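Local coordinates for protein heme oxygenase (mycobilin-producing) (Mycobacterium tuberculosis, PDB 3HX9) that probably degrades heme oxidatively to mycobilin with release of iron, and binds two hemes in its active site, at residues P2-A15 / V83-V95. Residues are numbered along the deposited sequence; the frame is centred on the assembly and turned at random.
Sequences PVVKINAIEVPAGA and VATGASLLEFEVV. With HEM (protoporphyrin IX containing Fe), chain E.
Ile-6 and Leu-90 sit at the middle of an antiparallel ladder, bonded twice through their backbones: Ile-6 N to Leu-90 O and Leu-90 N to Ile-6 O, both 2.8 Å and nearly straight at 172°. The same pairing runs from Val-4 with Phe-92 to Ala-8 with Ser-88. The face carrying Val-4, Ile-6, Leu-90 and Phe-92 is the tightly packed one. With CG1 anti to its carbonyl carbon (chi1 -59°), Ile-6 sends CD1 obliquely to Phe-92 CE2 at 4.0 Å, while Leu-90 CD1 lies against Ala-8 CB. Beyond them the Phe-92 ring meets Phe-52 of the second subunit, whose strand continues the sheet past 91-94.

On the other face Asn-7 packs against the heme. Its CG is anti to the backbone N (chi1 -156°), bringing OD1 within 3.2 Å of the meso carbon CHD, and Ala-87 CB touches the amide from the opposite strand. Leu-89 CD1 adds an apolar contact to the vinyl carbon CBC. Further along, the aliphatic part of Lys-5 crosses Glu-91 at an angle, Lys-5 CE 3.3 Å from Glu-91 OE1.

Backbone bonding carries on through Glu-10, with Gly-86 O and Thr-85 N, but the side chains here are looser and nearer solvent: water 2 joins Ala-8 O, Glu-10 OE1 and Ser-88 OG, and Pro-12 CG meets exposed Thr-85 CG2 at 3.9 Å. The loop before strand 87-94 turns its amides to the ligand: Ala-84 N gives a straight bond to propionate O1A (2.7 Å), and Val-83 N bonds O2A. The paired strands belong to the dimeric alpha-beta barrel fold of the antibiotic biosynthesis monooxygenase family; the heme-lined face and propionate-binding amides belong to this heme degrader.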
loop_
_atom_site.group_PDB
_atom_site.type_symbol
_atom_site.label_atom_id
_atom_site.label_comp_id
_atom_site.label_asym_id
_atom_site.label_seq_id
_atom_site.Cartn_x
_atom_site.Cartn_y
_atom_site.Cartn_z
ATOM N N PRO A 2 -0.839 9.445 10.352
ATOM C CA PRO A 2 -1.601 8.153 10.253
ATOM C C PRO A 2 -0.676 6.982 9.968
ATOM O O PRO A 2 0.528 7.144 9.794
ATOM C CB PRO A 2 -2.535 8.357 9.073
ATOM C CG PRO A 2 -2.688 9.886 9.012
ATOM C CD PRO A 2 -1.365 10.446 9.417
ATOM N N VAL A 3 -1.233 5.790 10.065
ATOM C CA VAL A 3 -0.380 4.578 9.855
ATOM C C VAL A 3 -1.052 3.712 8.870
ATOM O O VAL A 3 -2.270 3.805 8.673
ATOM C CB VAL A 3 -0.116 3.774 11.160
ATOM C CG1 VAL A 3 0.686 4.662 12.144
ATOM C CG2 VAL A 3 -1.458 3.308 11.867
ATOM N N VAL A 4 -0.281 2.782 8.313
ATOM C CA VAL A 4 -0.810 1.780 7.380
ATOM C C VAL A 4 -0.389 0.421 7.915
ATOM O O VAL A 4 0.780 0.228 8.301
ATOM C CB VAL A 4 -0.180 1.998 5.957
ATOM C CG1 VAL A 4 -0.613 0.848 5.080
ATOM C CG2 VAL A 4 -0.767 3.206 5.312
ATOM N N LYS A 5 -1.354 -0.479 8.016
ATOM C CA LYS A 5 -1.086 -1.855 8.431
ATOM C C LYS A 5 -1.536 -2.760 7.299
ATOM O O LYS A 5 -2.711 -2.794 6.961
ATOM C CB LYS A 5 -1.888 -2.132 9.687
ATOM C CG LYS A 5 -1.615 -1.097 10.859
ATOM C CD LYS A 5 -0.111 -1.227 11.381
ATOM C CE LYS A 5 0.195 -0.459 12.705
ATOM N NZ LYS A 5 -0.801 0.488 12.738
ATOM N N ILE A 6 -0.610 -3.520 6.704
ATOM C CA ILE A 6 -0.985 -4.278 5.537
ATOM C C ILE A 6 -0.908 -5.756 5.964
ATOM O O ILE A 6 0.177 -6.153 6.459
ATOM C CB ILE A 6 0.086 -4.076 4.430
ATOM C CG1 ILE A 6 0.213 -2.579 4.074
ATOM C CG2 ILE A 6 -0.289 -4.969 3.142
ATOM C CD1 ILE A 6 0.933 -2.261 2.755
ATOM N N ASN A 7 -1.980 -6.497 5.783
ATOM C CA ASN A 7 -1.864 -7.965 5.895
ATOM C C ASN A 7 -1.531 -8.488 4.545
ATOM O O ASN A 7 -2.361 -8.386 3.640
ATOM C CB ASN A 7 -3.108 -8.596 6.512
ATOM C CG ASN A 7 -2.792 -9.948 7.162
ATOM O OD1 ASN A 7 -3.580 -10.874 7.019
ATOM N ND2 ASN A 7 -1.692 -10.027 7.863
ATOM N N ALA A 8 -0.331 -9.090 4.398
ATOM C CA ALA A 8 0.060 -9.610 3.099
ATOM C C ALA A 8 -0.212 -11.100 3.154
ATOM O O ALA A 8 0.519 -11.828 3.832
ATOM C CB ALA A 8 1.564 -9.277 2.738
ATOM N N ILE A 9 -1.238 -11.546 2.446
ATOM C CA ILE A 9 -1.823 -12.895 2.652
ATOM C C ILE A 9 -1.523 -13.791 1.469
ATOM O O ILE A 9 -1.560 -13.385 0.301
ATOM C CB ILE A 9 -3.296 -12.846 2.963
ATOM C CG1 ILE A 9 -4.054 -12.032 1.892
ATOM C CG2 ILE A 9 -3.429 -12.223 4.298
ATOM C CD1 ILE A 9 -5.582 -12.078 2.067
ATOM N N GLU A 10 -1.039 -14.967 1.809
ATOM C CA GLU A 10 -0.682 -15.972 0.794
ATOM C C GLU A 10 -1.937 -16.703 0.362
ATOM O O GLU A 10 -2.617 -17.296 1.166
ATOM C CB GLU A 10 0.347 -16.948 1.402
ATOM C CG GLU A 10 1.775 -16.331 1.491
ATOM C CD GLU A 10 2.594 -16.799 2.734
ATOM O OE1 GLU A 10 3.250 -15.953 3.423
ATOM O OE2 GLU A 10 2.567 -18.021 3.041
ATOM N N VAL A 11 -2.275 -16.645 -0.913
ATOM C CA VAL A 11 -3.531 -17.167 -1.384
ATOM C C VAL A 11 -3.197 -18.156 -2.465
ATOM O O VAL A 11 -2.554 -17.788 -3.391
ATOM C CB VAL A 11 -4.370 -16.041 -2.039
ATOM C CG1 VAL A 11 -5.638 -16.601 -2.582
ATOM C CG2 VAL A 11 -4.737 -15.050 -0.970
ATOM N N PRO A 12 -3.657 -19.397 -2.363
ATOM C CA PRO A 12 -3.271 -20.387 -3.412
ATOM C C PRO A 12 -3.727 -19.949 -4.794
ATOM O O PRO A 12 -4.774 -19.334 -4.954
ATOM C CB PRO A 12 -4.111 -21.627 -3.022
ATOM C CG PRO A 12 -4.141 -21.567 -1.555
ATOM C CD PRO A 12 -4.311 -20.056 -1.231
ATOM N N ALA A 13 -2.932 -20.248 -5.807
ATOM C CA ALA A 13 -3.363 -19.968 -7.165
ATOM C C ALA A 13 -4.689 -20.666 -7.444
ATOM O O ALA A 13 -4.887 -21.869 -7.101
ATOM C CB ALA A 13 -2.281 -20.387 -8.146
ATOM N N GLY A 14 -5.644 -19.904 -7.965
ATOM C CA GLY A 14 -6.979 -20.409 -8.170
ATOM C C GLY A 14 -7.989 -20.021 -7.120
ATOM O O GLY A 14 -9.186 -20.082 -7.392
ATOM N N ALA A 15 -7.488 -19.664 -5.924
ATOM C CA ALA A 15 -8.344 -19.394 -4.787
ATOM C C ALA A 15 -8.718 -17.916 -4.759
ATOM O O ALA A 15 -9.598 -17.542 -3.992
ATOM C CB ALA A 15 -7.681 -19.805 -3.499
ATOM N N VAL A 83 -8.914 -19.823 3.263
ATOM C CA VAL A 83 -8.273 -20.292 2.029
ATOM C C VAL A 83 -6.793 -19.875 2.005
ATOM O O VAL A 83 -5.947 -20.597 1.464
ATOM C CB VAL A 83 -9.014 -19.918 0.726
ATOM C CG1 VAL A 83 -10.388 -20.643 0.644
ATOM C CG2 VAL A 83 -9.192 -18.418 0.609
ATOM N N ALA A 84 -6.482 -18.758 2.668
ATOM C CA ALA A 84 -5.094 -18.335 2.790
ATOM C C ALA A 84 -4.156 -19.326 3.486
ATOM O O ALA A 84 -4.543 -20.061 4.377
ATOM C CB ALA A 84 -5.001 -16.930 3.433
ATOM N N THR A 85 -2.915 -19.350 3.079
ATOM C CA THR A 85 -1.952 -20.281 3.675
ATOM C C THR A 85 -0.826 -19.608 4.437
ATOM O O THR A 85 0.238 -20.207 4.706
ATOM C CB THR A 85 -1.378 -21.196 2.572
ATOM O OG1 THR A 85 -0.823 -20.401 1.531
ATOM C CG2 THR A 85 -2.514 -22.039 1.945
ATOM N N GLY A 86 -1.027 -18.350 4.799
ATOM C CA GLY A 86 -0.049 -17.674 5.637
ATOM C C GLY A 86 -0.335 -16.174 5.496
ATOM O O GLY A 86 -1.084 -15.759 4.571
ATOM N N ALA A 87 0.246 -15.398 6.390
ATOM C CA ALA A 87 0.076 -13.942 6.315
ATOM C C ALA A 87 1.289 -13.295 6.989
ATOM O O ALA A 87 1.904 -13.872 7.943
ATOM C CB ALA A 87 -1.192 -13.578 7.042
ATOM N N SER A 88 1.587 -12.067 6.581
ATOM C CA SER A 88 2.646 -11.283 7.203
ATOM C C SER A 88 2.054 -9.894 7.388
ATOM O O SER A 88 1.619 -9.318 6.421
ATOM C CB SER A 88 3.858 -11.146 6.283
ATOM O OG SER A 88 4.460 -12.454 6.093
ATOM N N LEU A 89 2.127 -9.366 8.598
ATOM C CA LEU A 89 1.661 -7.959 8.858
ATOM C C LEU A 89 2.815 -7.061 8.595
ATOM O O LEU A 89 3.908 -7.197 9.261
ATOM C CB LEU A 89 1.321 -7.838 10.363
ATOM C CG LEU A 89 0.780 -6.491 10.859
ATOM C CD1 LEU A 89 -0.393 -6.016 10.043
ATOM C CD2 LEU A 89 0.389 -6.690 12.298
ATOM N N LEU A 90 2.639 -6.088 7.686
ATOM C CA LEU A 90 3.644 -5.143 7.342
ATOM C C LEU A 90 3.144 -3.813 7.890
ATOM O O LEU A 90 2.011 -3.424 7.586
ATOM C CB LEU A 90 3.854 -5.025 5.795
ATOM C CG LEU A 90 3.814 -6.370 5.073
ATOM C CD1 LEU A 90 3.873 -6.173 3.568
ATOM C CD2 LEU A 90 4.943 -7.329 5.562
ATOM N N GLU A 91 3.983 -3.143 8.701
ATOM C CA GLU A 91 3.511 -1.938 9.397
ATOM C C GLU A 91 4.318 -0.707 9.099
ATOM O O GLU A 91 5.544 -0.714 9.099
ATOM C CB GLU A 91 3.535 -2.144 10.927
ATOM C CG GLU A 91 2.914 -3.500 11.348
ATOM C CD GLU A 91 2.844 -3.649 12.864
ATOM O OE1 GLU A 91 2.499 -2.684 13.601
ATOM O OE2 GLU A 91 3.080 -4.785 13.320
ATOM N N PHE A 92 3.604 0.395 8.846
ATOM C CA PHE A 92 4.289 1.560 8.346
ATOM C C PHE A 92 3.689 2.807 8.987
ATOM O O PHE A 92 2.571 2.782 9.451
ATOM C CB PHE A 92 4.066 1.799 6.831
ATOM C CG PHE A 92 4.550 0.687 5.969
ATOM C CD1 PHE A 92 5.827 0.759 5.404
ATOM C CD2 PHE A 92 3.735 -0.414 5.722
ATOM C CE1 PHE A 92 6.306 -0.323 4.548
ATOM C CE2 PHE A 92 4.208 -1.496 4.857
ATOM C CZ PHE A 92 5.488 -1.423 4.319
ATOM N N GLU A 93 4.442 3.884 8.907
ATOM C CA GLU A 93 3.934 5.235 9.264
ATOM C C GLU A 93 3.840 6.070 7.989
ATOM O O GLU A 93 4.682 6.010 7.105
ATOM C CB GLU A 93 4.855 5.924 10.282
ATOM C CG GLU A 93 4.740 5.404 11.744
ATOM C CD GLU A 93 5.993 5.725 12.639
ATOM O OE1 GLU A 93 6.972 6.329 12.142
ATOM O OE2 GLU A 93 5.994 5.323 13.842
ATOM N N VAL A 94 2.797 6.870 7.850
ATOM C CA VAL A 94 2.664 7.671 6.638
ATOM C C VAL A 94 3.524 8.954 6.774
ATOM O O VAL A 94 3.374 9.742 7.733
ATOM C CB VAL A 94 1.190 8.056 6.394
ATOM C CG1 VAL A 94 1.076 8.916 5.151
ATOM C CG2 VAL A 94 0.329 6.839 6.254
ATOM N N VAL A 95 4.455 9.147 5.834
ATOM C CA VAL A 95 5.399 10.301 5.880
ATOM C C VAL A 95 4.733 11.446 5.135
ATOM O O VAL A 95 4.819 12.651 5.539
ATOM C CB VAL A 95 6.753 9.954 5.193
ATOM C CG1 VAL A 95 7.677 11.178 5.183
ATOM C CG2 VAL A 95 7.462 8.808 5.939
HETATM C CHA HEM E . -7.880 -13.804 7.386
HETATM C CHB HEM E . -10.937 -10.132 6.470
HETATM C CHC HEM E . -7.610 -7.009 8.174
HETATM C CHD HEM E . -5.030 -10.759 9.854
HETATM C C1A HEM E . -8.945 -13.050 6.940
HETATM C C2A HEM E . -10.047 -13.594 6.182
HETATM C C3A HEM E . -10.896 -12.593 5.947
HETATM C C4A HEM E . -10.353 -11.399 6.493
HETATM C CMA HEM E . -12.203 -12.621 5.147
HETATM C CAA HEM E . -10.176 -15.087 5.762
HETATM C CBA HEM E . -9.408 -15.299 4.447
HETATM C CGA HEM E . -9.479 -16.701 3.861
HETATM O O1A HEM E . -8.434 -17.312 3.748
HETATM O O2A HEM E . -10.556 -17.196 3.513
HETATM C C1B HEM E . -10.271 -8.994 6.843
HETATM C C2B HEM E . -10.790 -7.652 6.635
HETATM C C3B HEM E . -9.860 -6.778 7.099
HETATM C C4B HEM E . -8.723 -7.542 7.596
HETATM C CMB HEM E . -12.151 -7.278 6.027
HETATM C CAB HEM E . -10.006 -5.261 7.012
HETATM C CBB HEM E . -9.434 -4.417 7.863
HETATM C C1C HEM E . -6.639 -7.758 8.789
HETATM C C2C HEM E . -5.445 -7.226 9.396
HETATM C C3C HEM E . -4.763 -8.311 9.802
HETATM C C4C HEM E . -5.481 -9.499 9.513
HETATM C CMC HEM E . -4.959 -5.763 9.414
HETATM C CAC HEM E . -3.415 -8.303 10.503
HETATM C CBC HEM E . -3.364 -7.650 11.669
HETATM C C1D HEM E . -5.538 -11.920 9.340
HETATM C C2D HEM E . -4.915 -13.196 9.521
HETATM C C3D HEM E . -5.799 -14.156 8.745
HETATM C C4D HEM E . -6.853 -13.344 8.157
HETATM C CMD HEM E . -3.626 -13.451 10.357
HETATM C CAD HEM E . -5.578 -15.667 8.592
HETATM C CBD HEM E . -4.694 -15.799 7.338
HETATM C CGD HEM E . -4.221 -17.256 7.224
HETATM O O1D HEM E . -4.846 -18.137 7.819
HETATM O O2D HEM E . -3.163 -17.581 6.641
HETATM N NA HEM E . -9.147 -11.673 7.115
HETATM N NB HEM E . -9.045 -8.890 7.432
HETATM N NC HEM E . -6.663 -9.150 8.894
HETATM N ND HEM E . -6.627 -12.040 8.497
HETATM FE FE HEM E . -7.697 -10.459 7.703
HETATM O O HOH W 1 1.909 10.126 10.020
HETATM O O HOH W 2 2.934 -13.315 3.880
#